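Local structure of scyllo-inositol 2-dehydrogenase (NADP(+)) IolW (Bacillus subtilis subsp. subtilis, 3GDO) at residues R126-F131 with G236-I241; T133-I138 with T186-G191; E144-Y149 with G220-I225. The protein catalyses the reversible NADPH-dependent reduction of scyllo-inosose to scyllo-inositol and cannot use NADH in place of NADPH. One frame throughout, in Å; residues are numbered along the deposited sequence.

The three contacts lie in the C-terminal alpha/beta part of this Gfo/Idh/MocA-family dehydrogenase, where helices 129-139 and 174-190 pack on a mixed sheet. Contact 1 ties the start of helix 129-139 to strand 239-243, contact 2 joins the two helices, and contact 3 pairs strands 146-152 and 222-228. Contacts 1 and 2 have centres about 10 Å apart and share helix 129-139; the centres of contacts 2 and 3 are about 12 Å apart, those of 1 and 3 about 15 Å. Tyr149 links all three: its CE1 lies 3.6 Å from Ile241 CD1 and 3.6 Å from Leu189 CD1. Contacts 1 and 3 also touch the second subunit.

Contact 1 of 3, residues R126-F131 with G236-I241; sequences RWDNDF and GPRYQI
Asp130 meets both Arg238 and Tyr239 with its side chain running across theirs at about a right angle, yet its carboxylate is turned differently to each. Against Arg238 the carboxylate and guanidinium planes are only 3° apart, and OD2 of Asp130 makes a long salt bridge to NE of Arg238 at 3.5 Å, with the carbon CD of Arg238 equally near. Against Tyr239 the carboxylate is tilted steeply, 73° from the ring plane, with Asp130 CG 3.6 Å from Tyr239 CE2 and OD2 in the plane of the ring at its edge. CG of Asp130 sits between its own backbone N and carbonyl carbon (chi1 42°), and OD1 accepts the N-H of Phe131 through its anti lone pair. The arginine chain is extended from CG to NE, which carries NE out to the helix start. This joins the first turn of helix 129-139 to strand 239-243 of the mixed sheet, at a classic beta bulge where Arg238 and Tyr239 both face Lys250. A water knits the polar ends together: it accepts from Arg238 NH2 at 2.8 Å and has Asp128 OD2, Asp130 OD1 and Tyr239 OH within hydrogen-bonding distance, more acceptors than its protons can serve at once. Asp128, at the N-cap position, keeps OD2 4.2 Å from Arg238 NH2 but well out of the guanidinium plane, so the two attract by charge alone; its OD1 bonds to Tyr302. Arg238 NE also gives a weak bond to Tyr239 OH, whose stronger partner is Gln185 of helix 174-190. The guanidinium additionally makes a cation-pi contact with Tyr153. Beside this cluster, CB of Phe131 approaches Tyr239 OH to 4.4 Å.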
loop_
_atom_site.group_PDB
_atom_site.type_symbol
_atom_site.label_atom_id
_atom_site.label_comp_id
_atom_site.label_asym_id
_atom_site.label_seq_id
_atom_site.Cartn_x
_atom_site.Cartn_y
_atom_site.Cartn_z
ATOM N N ARG B 126 -8.883 9.137 17.293
ATOM C CA ARG B 126 -9.521 10.242 16.583
ATOM C C ARG B 126 -8.932 11.575 17.056
ATOM O O ARG B 126 -9.179 12.590 16.430
ATOM C CB ARG B 126 -11.034 10.286 16.758
ATOM C CG ARG B 126 -11.799 9.095 16.192
ATOM C CD ARG B 126 -13.297 9.290 16.409
ATOM N NE ARG B 126 -14.023 8.053 16.173
ATOM C CZ ARG B 126 -15.338 7.907 16.304
ATOM N NH1 ARG B 126 -16.124 8.932 16.674
ATOM N NH2 ARG B 126 -15.877 6.716 16.082
ATOM N N TRP B 127 -8.207 11.578 18.171
ATOM C CA TRP B 127 -7.531 12.828 18.646
ATOM C C TRP B 127 -5.989 12.757 18.583
ATOM O O TRP B 127 -5.289 13.518 19.270
ATOM C CB TRP B 127 -8.097 13.311 20.025
ATOM C CG TRP B 127 -9.602 13.628 19.919
ATOM C CD1 TRP B 127 -10.191 14.852 19.622
ATOM C CD2 TRP B 127 -10.682 12.691 20.053
ATOM N NE1 TRP B 127 -11.558 14.712 19.548
ATOM C CE2 TRP B 127 -11.887 13.403 19.816
ATOM C CE3 TRP B 127 -10.742 11.306 20.310
ATOM C CZ2 TRP B 127 -13.133 12.787 19.852
ATOM C CZ3 TRP B 127 -11.986 10.693 20.352
ATOM C CH2 TRP B 127 -13.168 11.440 20.138
ATOM N N ASP B 128 -5.466 11.840 17.752
ATOM C CA ASP B 128 -4.043 11.808 17.374
ATOM C C ASP B 128 -3.710 13.049 16.532
ATOM O O ASP B 128 -4.559 13.519 15.747
ATOM C CB ASP B 128 -3.718 10.554 16.543
ATOM C CG ASP B 128 -3.391 9.345 17.396
ATOM O OD1 ASP B 128 -3.600 9.383 18.626
ATOM O OD2 ASP B 128 -2.892 8.323 16.838
ATOM N N ASN B 129 -2.498 13.599 16.711
ATOM C CA ASN B 129 -2.119 14.784 15.923
ATOM C C ASN B 129 -2.347 14.653 14.414
ATOM O O ASN B 129 -3.014 15.497 13.799
ATOM C CB ASN B 129 -0.700 15.306 16.258
ATOM C CG ASN B 129 0.388 14.219 16.343
ATOM O OD1 ASN B 129 0.326 13.115 15.736
ATOM N ND2 ASN B 129 1.417 14.548 17.095
ATOM N N ASP B 130 -1.818 13.579 13.819
ATOM C CA ASP B 130 -1.902 13.396 12.371
ATOM C C ASP B 130 -3.349 13.364 11.897
ATOM O O ASP B 130 -3.714 14.058 10.925
ATOM C CB ASP B 130 -1.112 12.147 11.909
ATOM C CG ASP B 130 -1.287 10.928 12.834
ATOM O OD1 ASP B 130 -2.347 10.809 13.504
ATOM O OD2 ASP B 130 -0.360 10.058 12.889
ATOM N N PHE B 131 -4.178 12.570 12.578
ATOM C CA PHE B 131 -5.579 12.474 12.212
ATOM C C PHE B 131 -6.302 13.822 12.357
ATOM O O PHE B 131 -7.104 14.188 11.511
ATOM C CB PHE B 131 -6.293 11.368 12.991
ATOM C CG PHE B 131 -7.654 11.046 12.445
ATOM C CD1 PHE B 131 -7.796 10.425 11.226
ATOM C CD2 PHE B 131 -8.796 11.360 13.159
ATOM C CE1 PHE B 131 -9.044 10.147 10.711
ATOM C CE2 PHE B 131 -10.054 11.097 12.658
ATOM C CZ PHE B 131 -10.186 10.471 11.434
ATOM N N GLY B 236 7.014 2.950 5.893
ATOM C CA GLY B 236 6.806 3.968 4.878
ATOM C C GLY B 236 5.892 5.013 5.486
ATOM O O GLY B 236 5.731 5.062 6.695
ATOM N N PRO B 237 5.273 5.850 4.662
ATOM C CA PRO B 237 4.281 6.760 5.224
ATOM C C PRO B 237 3.127 6.033 5.968
ATOM O O PRO B 237 2.694 4.914 5.574
ATOM C CB PRO B 237 3.695 7.428 4.003
ATOM C CG PRO B 237 4.517 7.012 2.829
ATOM C CD PRO B 237 5.376 5.916 3.197
ATOM N N ARG B 238 2.706 6.635 7.073
ATOM C CA ARG B 238 1.502 6.213 7.825
ATOM C C ARG B 238 0.265 6.494 6.961
ATOM O O ARG B 238 -0.571 5.604 6.767
ATOM C CB ARG B 238 1.403 6.928 9.171
ATOM C CG ARG B 238 0.121 6.544 9.963
ATOM C CD ARG B 238 0.221 6.921 11.436
ATOM N NE ARG B 238 -1.039 6.708 12.187
ATOM C CZ ARG B 238 -1.313 5.651 12.960
ATOM N NH1 ARG B 238 -0.443 4.627 13.072
ATOM N NH2 ARG B 238 -2.477 5.610 13.631
ATOM N N TYR B 239 0.177 7.706 6.423
ATOM C CA TYR B 239 -0.929 8.126 5.534
ATOM C C TYR B 239 -0.476 8.495 4.139
ATOM O O TYR B 239 0.465 9.258 3.956
ATOM C CB TYR B 239 -1.719 9.344 6.095
ATOM C CG TYR B 239 -2.303 9.076 7.470
ATOM C CD1 TYR B 239 -3.554 8.453 7.601
ATOM C CD2 TYR B 239 -1.589 9.373 8.616
ATOM C CE1 TYR B 239 -4.089 8.169 8.848
ATOM C CE2 TYR B 239 -2.113 9.077 9.872
ATOM C CZ TYR B 239 -3.363 8.464 9.973
ATOM O OH TYR B 239 -3.892 8.154 11.215
ATOM N N GLN B 240 -1.212 7.997 3.164
ATOM C CA GLN B 240 -1.129 8.476 1.805
ATOM C C GLN B 240 -2.548 8.661 1.334
ATOM O O GLN B 240 -3.327 7.669 1.157
ATOM C CB GLN B 240 -0.390 7.469 0.889
ATOM C CG GLN B 240 1.042 7.150 1.336
ATOM C CD GLN B 240 1.683 5.975 0.575
ATOM O OE1 GLN B 240 1.985 6.069 -0.606
ATOM N NE2 GLN B 240 1.917 4.872 1.285
ATOM N N ILE B 241 -2.893 9.924 1.099
ATOM C CA ILE B 241 -4.263 10.260 0.742
ATOM C C ILE B 241 -4.328 11.076 -0.545
ATOM O O ILE B 241 -3.724 12.158 -0.607
ATOM C CB ILE B 241 -4.949 11.068 1.870
ATOM C CG1 ILE B 241 -4.763 10.405 3.239
ATOM C CG2 ILE B 241 -6.451 11.247 1.546
ATOM C CD1 ILE B 241 -5.252 11.279 4.420
HETATM O O HOH W 1 -3.467 8.216 14.135
#

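Contact 2 of 3, residues T133-I138 with T186-G191; sequences TIKKLI and TLHLFG
Lys135 and His188 are brought together by complementary torsions: the lysine places CG beside its backbone N, anti to the carbonyl carbon (chi1 -81°), and bends at chi3, while the histidine sets CG anti to its own N (chi1 -173°). The two side chains cross at about a right angle, and Lys135 NZ donates to His188 NE2 at 2.9 Å, lying in the plane of the imidazole. CE of the lysine also lies in that plane at the ring edge, so the ammonium group is presented to the nitrogen rather than laid over a ring face. NE2 acts as the acceptor, which would probably leave the imidazole neutral, its proton on ND1. Beneath this bridge the contact is apolar. Leu189 reaches across with its CD2 methyl, which meets Ile138 CD1 at 3.8 Å and the CG methylene of Lys135 at 4.0 Å. Its other methyl, CD1, approaches Ile134 CG2 at 4.3 Å. The leucine thus fits among Ile134 and Ile138, one turn apart on helix 129-139, and the CG of Lys135. An alanine in place of Lys135 would probably leave His188 NE2 without its donor and open a gap over Leu189 CD2 where the CG methylene had lain. Leu189 CB also lies over the centre of the Phe190 ring, and that ring meets Tyr149 of strand 146-152 edge to face. The segments run nearly parallel, 10° apart, but their axes are 12.2 Å from each other, so long side chains span the distance. Tyr149 touches Leu189 from the sheet side. These are two nearly parallel helices lying side by side on one face of the mixed sheet of the C-terminal alpha/beta domain, with the polar bridge farther from the sheet and aliphatic packing nearer to it.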
loop_
_atom_site.group_PDB
_atom_site.type_symbol
_atom_site.label_atom_id
_atom_site.label_comp_id
_atom_site.label_asym_id
_atom_site.label_seq_id
_atom_site.Cartn_x
_atom_site.Cartn_y
_atom_site.Cartn_z
ATOM N N THR B 133 -4.931 16.672 12.003
ATOM C CA THR B 133 -4.405 17.466 10.881
ATOM C C THR B 133 -5.182 17.184 9.591
ATOM O O THR B 133 -5.666 18.121 8.950
ATOM C CB THR B 133 -2.924 17.208 10.705
ATOM O OG1 THR B 133 -2.277 17.412 11.966
ATOM C CG2 THR B 133 -2.301 18.094 9.581
ATOM N N ILE B 134 -5.306 15.903 9.235
ATOM C CA ILE B 134 -6.213 15.437 8.166
ATOM C C ILE B 134 -7.666 15.980 8.209
ATOM O O ILE B 134 -8.185 16.475 7.185
ATOM C CB ILE B 134 -6.215 13.889 8.080
ATOM C CG1 ILE B 134 -4.854 13.365 7.552
ATOM C CG2 ILE B 134 -7.406 13.362 7.227
ATOM C CD1 ILE B 134 -4.525 11.877 8.057
ATOM N N LYS B 135 -8.332 15.858 9.355
ATOM C CA LYS B 135 -9.676 16.459 9.501
ATOM C C LYS B 135 -9.665 17.984 9.266
ATOM O O LYS B 135 -10.575 18.532 8.660
ATOM C CB LYS B 135 -10.284 16.137 10.870
ATOM C CG LYS B 135 -10.909 14.750 10.921
ATOM C CD LYS B 135 -11.507 14.427 12.289
ATOM C CE LYS B 135 -12.689 15.343 12.623
ATOM N NZ LYS B 135 -13.478 14.759 13.717
ATOM N N LYS B 136 -8.625 18.657 9.735
ATOM C CA LYS B 136 -8.510 20.090 9.484
ATOM C C LYS B 136 -8.321 20.409 7.976
ATOM O O LYS B 136 -8.979 21.323 7.437
ATOM C CB LYS B 136 -7.399 20.690 10.331
ATOM C CG LYS B 136 -7.466 22.197 10.427
ATOM C CD LYS B 136 -6.189 22.746 11.010
ATOM C CE LYS B 136 -6.396 24.145 11.575
ATOM N NZ LYS B 136 -5.122 24.913 11.455
ATOM N N LEU B 137 -7.468 19.638 7.295
ATOM C CA LEU B 137 -7.296 19.817 5.863
ATOM C C LEU B 137 -8.580 19.530 5.100
ATOM O O LEU B 137 -8.898 20.240 4.135
ATOM C CB LEU B 137 -6.164 18.952 5.315
ATOM C CG LEU B 137 -4.765 19.327 5.755
ATOM C CD1 LEU B 137 -3.812 18.172 5.470
ATOM C CD2 LEU B 137 -4.305 20.633 5.077
ATOM N N ILE B 138 -9.314 18.504 5.516
ATOM C CA ILE B 138 -10.553 18.170 4.837
ATOM C C ILE B 138 -11.555 19.341 4.989
ATOM O O ILE B 138 -12.151 19.789 4.000
ATOM C CB ILE B 138 -11.146 16.819 5.329
ATOM C CG1 ILE B 138 -10.275 15.655 4.813
ATOM C CG2 ILE B 138 -12.618 16.645 4.859
ATOM C CD1 ILE B 138 -10.704 14.290 5.316
ATOM N N THR B 186 -11.147 5.534 9.582
ATOM C CA THR B 186 -11.711 5.407 8.235
ATOM C C THR B 186 -13.230 5.489 8.266
ATOM O O THR B 186 -13.836 6.169 7.405
ATOM C CB THR B 186 -11.288 4.092 7.524
ATOM O OG1 THR B 186 -9.861 3.921 7.644
ATOM C CG2 THR B 186 -11.672 4.136 6.075
ATOM N N LEU B 187 -13.848 4.772 9.215
ATOM C CA LEU B 187 -15.317 4.807 9.377
ATOM C C LEU B 187 -15.735 6.228 9.750
ATOM O O LEU B 187 -16.720 6.738 9.239
ATOM C CB LEU B 187 -15.762 3.831 10.432
ATOM C CG LEU B 187 -15.498 2.350 10.087
ATOM C CD1 LEU B 187 -16.099 1.492 11.154
ATOM C CD2 LEU B 187 -15.973 1.962 8.725
ATOM N N HIS B 188 -14.931 6.877 10.579
ATOM C CA HIS B 188 -15.229 8.227 11.036
ATOM C C HIS B 188 -15.278 9.158 9.852
ATOM O O HIS B 188 -16.167 10.013 9.756
ATOM C CB HIS B 188 -14.197 8.722 12.062
ATOM C CG HIS B 188 -14.548 10.035 12.698
ATOM N ND1 HIS B 188 -15.711 10.229 13.424
ATOM C CD2 HIS B 188 -13.894 11.219 12.714
ATOM C CE1 HIS B 188 -15.737 11.469 13.884
ATOM N NE2 HIS B 188 -14.652 12.092 13.463
ATOM N N LEU B 189 -14.320 9.005 8.945
ATOM C CA LEU B 189 -14.243 9.902 7.793
ATOM C C LEU B 189 -15.290 9.627 6.721
ATOM O O LEU B 189 -15.795 10.556 6.155
ATOM C CB LEU B 189 -12.851 9.899 7.153
ATOM C CG LEU B 189 -11.617 10.476 7.840
ATOM C CD1 LEU B 189 -10.450 10.282 6.892
ATOM C CD2 LEU B 189 -11.778 11.961 8.185
ATOM N N PHE B 190 -15.608 8.366 6.421
ATOM C CA PHE B 190 -16.355 8.086 5.201
ATOM C C PHE B 190 -17.577 7.189 5.396
ATOM O O PHE B 190 -18.210 6.811 4.404
ATOM C CB PHE B 190 -15.453 7.390 4.139
ATOM C CG PHE B 190 -14.106 8.015 3.946
ATOM C CD1 PHE B 190 -13.975 9.287 3.364
ATOM C CD2 PHE B 190 -12.944 7.311 4.312
ATOM C CE1 PHE B 190 -12.674 9.857 3.161
ATOM C CE2 PHE B 190 -11.648 7.883 4.111
ATOM C CZ PHE B 190 -11.520 9.133 3.530
ATOM N N GLY B 191 -17.908 6.825 6.630
ATOM C CA GLY B 191 -19.055 5.930 6.879
ATOM C C GLY B 191 -18.715 4.495 6.543
ATOM O O GLY B 191 -17.540 4.142 6.384
#

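Contact 3 of 3, residues E144-Y149 with G220-I225; sequences EDINTY and GKLQAI
Tyr149 O accepts the N-H of Ile225 at 2.7 Å, with 164° at the hydrogen, and also receives a CA-H...O contact from Ala224 CA, 3.2 Å away. The parallel pairing of the strands goes on with Tyr149 N bonding to Gln223 O at 3.0 Å and Gln223 N to Asn147 O at 3.1 Å. Asn147 O also receives a CA-H...O contact from Leu222 CA, 3.3 Å away. Lys221 NZ donates a hydrogen bond to Asp145 OD2 at 2.8 Å, as part of a salt bridge that uses the syn lone pair of the carboxylate. The lysine chain is extended, its CG anti to the backbone N (chi1 -179°), and crosses the aspartate at about a right angle. Leu222 turns its CD1 methyl to Ile146 CG2 at 3.9 Å, the two side chains lying side by side and pointing the same way, and Ala224 CB lies at the edge of the Tyr149 ring, 4.3 Å from CD2. On the face bearing Thr148 and Gln223, the hydroxyl of Thr148 donates to Asn147 OD1. Asn147 ND2 bonds to Ile231 O, and Lys221 O to Gln203 NE2, both of the second subunit. Asn147 and Thr148 both face His242, a classic beta bulge against strand 239-243. Strand 146-152 thus lies between 239-243 and 222-228 in the mixed sheet, and helix 174-190 packs on it through Thr186, against Tyr149 and Ala224, and Phe190, against Leu222.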
loop_
_atom_site.group_PDB
_atom_site.type_symbol
_atom_site.label_atom_id
_atom_site.label_comp_id
_atom_site.label_asym_id
_atom_site.label_seq_id
_atom_site.Cartn_x
_atom_site.Cartn_y
_atom_site.Cartn_z
ATOM N N GLU B 144 -10.220 17.645 -1.278
ATOM C CA GLU B 144 -11.520 17.321 -1.899
ATOM C C GLU B 144 -11.593 16.013 -2.690
ATOM O O GLU B 144 -10.615 15.620 -3.361
ATOM C CB GLU B 144 -11.935 18.463 -2.836
ATOM C CG GLU B 144 -12.132 19.811 -2.129
ATOM C CD GLU B 144 -13.469 19.880 -1.383
ATOM O OE1 GLU B 144 -14.531 19.700 -2.031
ATOM O OE2 GLU B 144 -13.452 20.114 -0.146
ATOM N N ASP B 145 -12.766 15.366 -2.619
ATOM C CA ASP B 145 -13.093 14.193 -3.416
ATOM C C ASP B 145 -11.930 13.196 -3.313
ATOM O O ASP B 145 -11.211 12.953 -4.283
ATOM C CB ASP B 145 -13.377 14.580 -4.873
ATOM C CG ASP B 145 -13.903 13.393 -5.721
ATOM O OD1 ASP B 145 -14.628 12.517 -5.188
ATOM O OD2 ASP B 145 -13.589 13.320 -6.941
ATOM N N ILE B 146 -11.729 12.682 -2.113
ATOM C CA ILE B 146 -10.656 11.733 -1.849
ATOM C C ILE B 146 -10.988 10.465 -2.623
ATOM O O ILE B 146 -12.135 9.994 -2.571
ATOM C CB ILE B 146 -10.500 11.477 -0.339
ATOM C CG1 ILE B 146 -9.866 12.718 0.304
ATOM C CG2 ILE B 146 -9.653 10.224 -0.088
ATOM C CD1 ILE B 146 -10.035 12.789 1.860
ATOM N N ASN B 147 -10.011 9.957 -3.386
ATOM C CA ASN B 147 -10.256 8.752 -4.180
ATOM C C ASN B 147 -9.494 7.531 -3.641
ATOM O O ASN B 147 -9.865 6.397 -3.901
ATOM C CB ASN B 147 -9.957 9.005 -5.675
ATOM C CG ASN B 147 -8.498 9.344 -5.940
ATOM O OD1 ASN B 147 -7.604 8.493 -5.782
ATOM N ND2 ASN B 147 -8.242 10.574 -6.347
ATOM N N THR B 148 -8.416 7.785 -2.907
ATOM C CA THR B 148 -7.575 6.716 -2.371
ATOM C C THR B 148 -7.102 7.126 -0.984
ATOM O O THR B 148 -6.575 8.263 -0.784
ATOM C CB THR B 148 -6.328 6.447 -3.279
ATOM O OG1 THR B 148 -6.744 6.166 -4.607
ATOM C CG2 THR B 148 -5.539 5.246 -2.804
ATOM N N TYR B 149 -7.211 6.190 -0.038
ATOM C CA TYR B 149 -6.919 6.489 1.383
ATOM C C TYR B 149 -6.190 5.292 1.954
ATOM O O TYR B 149 -6.793 4.221 2.188
ATOM C CB TYR B 149 -8.249 6.758 2.150
ATOM C CG TYR B 149 -8.062 7.075 3.629
ATOM C CD1 TYR B 149 -7.744 8.372 4.061
ATOM C CD2 TYR B 149 -8.242 6.086 4.606
ATOM C CE1 TYR B 149 -7.579 8.665 5.426
ATOM C CE2 TYR B 149 -8.109 6.365 5.968
ATOM C CZ TYR B 149 -7.764 7.641 6.374
ATOM O OH TYR B 149 -7.612 7.880 7.714
ATOM N N GLY B 220 -16.603 2.105 -3.648
ATOM C CA GLY B 220 -16.863 2.427 -5.070
ATOM C C GLY B 220 -15.648 3.099 -5.690
ATOM O O GLY B 220 -14.596 2.468 -5.896
ATOM N N LYS B 221 -15.781 4.379 -5.997
ATOM C CA LYS B 221 -14.686 5.125 -6.576
ATOM C C LYS B 221 -13.550 5.251 -5.538
ATOM O O LYS B 221 -12.363 5.090 -5.877
ATOM C CB LYS B 221 -15.173 6.489 -7.030
ATOM C CG LYS B 221 -14.070 7.318 -7.668
ATOM C CD LYS B 221 -14.575 8.724 -8.026
ATOM C CE LYS B 221 -13.385 9.661 -8.223
ATOM N NZ LYS B 221 -13.823 11.037 -8.568
ATOM N N LEU B 222 -13.931 5.526 -4.294
ATOM C CA LEU B 222 -13.006 5.600 -3.153
ATOM C C LEU B 222 -12.573 4.203 -2.689
ATOM O O LEU B 222 -13.417 3.302 -2.447
ATOM C CB LEU B 222 -13.640 6.362 -1.983
ATOM C CG LEU B 222 -12.956 6.347 -0.600
ATOM C CD1 LEU B 222 -11.524 6.902 -0.713
ATOM C CD2 LEU B 222 -13.755 7.135 0.485
ATOM N N GLN B 223 -11.252 4.019 -2.567
ATOM C CA GLN B 223 -10.704 2.739 -2.045
ATOM C C GLN B 223 -9.882 3.063 -0.823
ATOM O O GLN B 223 -9.013 3.956 -0.876
ATOM C CB GLN B 223 -9.857 2.002 -3.096
ATOM C CG GLN B 223 -10.653 1.587 -4.327
ATOM C CD GLN B 223 -11.610 0.438 -4.014
ATOM O OE1 GLN B 223 -11.240 -0.548 -3.395
ATOM N NE2 GLN B 223 -12.864 0.592 -4.419
ATOM N N ALA B 224 -10.207 2.413 0.288
ATOM C CA ALA B 224 -9.520 2.662 1.558
ATOM C C ALA B 224 -8.728 1.403 1.802
ATOM O O ALA B 224 -9.303 0.294 1.751
ATOM C CB ALA B 224 -10.525 2.917 2.702
ATOM N N ILE B 225 -7.414 1.551 2.029
ATOM C CA ILE B 225 -6.541 0.379 2.128
ATOM C C ILE B 225 -5.873 0.478 3.491
ATOM O O ILE B 225 -5.207 1.481 3.753
ATOM C CB ILE B 225 -5.420 0.371 1.038
ATOM C CG1 ILE B 225 -5.943 0.488 -0.409
ATOM C CG2 ILE B 225 -4.414 -0.805 1.277
ATOM C CD1 ILE B 225 -6.911 -0.520 -0.851
#